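PDB 2GZA: type IV secretion system protein VirB11 from Brucella suis, which hydrolyses ATP as a hexameric P-loop ATPase of the VirB type IV secretion system, which could be required to establish the replication niche in the host. Local coordinates for residues L156-K159 with M165-L168. Residues are numbered along the deposited sequence; the frame is centred on the assembly and turned at random.
Sequences LALK and MSFL
Leu158 and Phe167 bring together the two short helices of an alpha-alpha hairpin, 153-160 and 164-173, joined by a tight connection and set against the mixed sheet at its outer strand 339-345. Their backbones come close, with 5.5 Å between Leu158 CA and Phe167 CA, and the contact is one of van der Waals packing, without a hydrogen bond from one segment to the other. Leu158 is directed toward helix 164-173. Leu158 CB lies 4.2 Å from Phe167 CB and near the plane of the aromatic ring, at its edge. Because Leu158 CG stands anti to the carbonyl carbon (chi1 -80°), the two methyls lie against Ser166: Leu158 CD2 rests 3.7 Å from Ser166 CB, while Leu158 CD1 sits at the Ser166–Phe167 peptide, 4.1 Å from Ser166 O. The hydroxyl of Ser166 takes no part in this apolar contact; Ser166 OG is hydrogen-bonded to Asp163 OD2, a bond at the beginning of the same helix that would hold the rotation of the side chain.

Phe167 is the buried member. With CG anti to its own N (chi1 176°), the ring is carried to Lys159, the residue after Leu158, and is approached by the root of that lysine rather than by its ammonium end, which leads away. The ring also packs edge-to-face with Tyr345 and touches Val343 and Val324, so the hairpin is seated on strands 339-345 and 324-331 of the mixed sheet; Lys159 also touches Tyr345. From the same helix as Phe167, Met165 and Leu168 pack on Leu129 and Phe138 of a neighbouring subunit. Lys159 CB meets the phenyl ring obliquely, 3.8 Å from Phe167 CD1 and equally near Phe167 CE1.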
loop_
_atom_site.group_PDB
_atom_site.type_symbol
_atom_site.label_atom_id
_atom_site.label_comp_id
_atom_site.label_asym_id
_atom_site.label_seq_id
_atom_site.Cartn_x
_atom_site.Cartn_y
_atom_site.Cartn_z
ATOM N N LEU C 156 29.296 28.911 -3.661
ATOM C CA LEU C 156 29.387 28.524 -2.264
ATOM C C LEU C 156 30.242 29.497 -1.462
ATOM O O LEU C 156 29.940 29.773 -0.304
ATOM C CB LEU C 156 29.915 27.094 -2.145
ATOM C CG LEU C 156 29.571 26.224 -0.929
ATOM C CD1 LEU C 156 28.123 26.380 -0.459
ATOM C CD2 LEU C 156 29.861 24.769 -1.255
ATOM N N ALA C 157 31.294 30.023 -2.084
ATOM C CA ALA C 157 32.141 31.036 -1.447
ATOM C C ALA C 157 31.405 32.361 -1.248
ATOM O O ALA C 157 31.520 32.976 -0.187
ATOM C CB ALA C 157 33.433 31.245 -2.241
ATOM N N LEU C 158 30.656 32.789 -2.265
ATOM C CA LEU C 158 29.860 34.018 -2.192
ATOM C C LEU C 158 28.822 33.960 -1.077
ATOM O O LEU C 158 28.627 34.942 -0.355
ATOM C CB LEU C 158 29.182 34.319 -3.531
ATOM C CG LEU C 158 30.037 34.973 -4.620
ATOM C CD1 LEU C 158 29.355 34.859 -5.973
ATOM C CD2 LEU C 158 30.340 36.428 -4.289
ATOM N N LYS C 159 28.177 32.805 -0.934
ATOM C CA LYS C 159 27.237 32.571 0.163
ATOM C C LYS C 159 27.957 32.634 1.507
ATOM O O LYS C 159 27.471 33.272 2.444
ATOM C CB LYS C 159 26.527 31.222 0.012
ATOM C CG LYS C 159 25.313 31.055 0.930
ATOM C CD LYS C 159 24.588 29.730 0.695
ATOM C CE LYS C 159 24.786 28.742 1.841
ATOM N NZ LYS C 159 26.124 28.077 1.830
ATOM N N MET C 165 23.765 39.366 -2.656
ATOM C CA MET C 165 23.418 40.027 -3.912
ATOM C C MET C 165 24.192 39.439 -5.098
ATOM O O MET C 165 23.589 39.062 -6.097
ATOM C CB MET C 165 23.630 41.536 -3.836
ATOM C CG MET C 165 23.010 42.258 -5.009
ATOM S SD MET C 165 23.557 43.946 -5.210
ATOM C CE MET C 165 25.187 43.704 -5.909
ATOM N N SER C 166 25.515 39.363 -4.971
ATOM C CA SER C 166 26.369 38.724 -5.979
ATOM C C SER C 166 25.997 37.262 -6.174
ATOM O O SER C 166 26.000 36.760 -7.297
ATOM C CB SER C 166 27.841 38.812 -5.585
ATOM O OG SER C 166 28.358 40.111 -5.774
ATOM N N PHE C 167 25.681 36.590 -5.072
ATOM C CA PHE C 167 25.292 35.188 -5.094
ATOM C C PHE C 167 24.079 34.965 -5.988
ATOM O O PHE C 167 24.077 34.068 -6.825
ATOM C CB PHE C 167 25.010 34.690 -3.668
ATOM C CG PHE C 167 24.501 33.282 -3.608
ATOM C CD1 PHE C 167 25.382 32.220 -3.498
ATOM C CD2 PHE C 167 23.134 33.019 -3.665
ATOM C CE1 PHE C 167 24.911 30.911 -3.451
ATOM C CE2 PHE C 167 22.653 31.716 -3.625
ATOM C CZ PHE C 167 23.539 30.660 -3.513
ATOM N N LEU C 168 23.061 35.799 -5.802
ATOM C CA LEU C 168 21.822 35.682 -6.548
ATOM C C LEU C 168 22.015 36.007 -8.018
ATOM O O LEU C 168 21.486 35.292 -8.871
ATOM C CB LEU C 168 20.717 36.536 -5.917
ATOM C CG LEU C 168 20.209 36.095 -4.535
ATOM C CD1 LEU C 168 19.144 37.041 -4.029
ATOM C CD2 LEU C 168 19.678 34.674 -4.539
#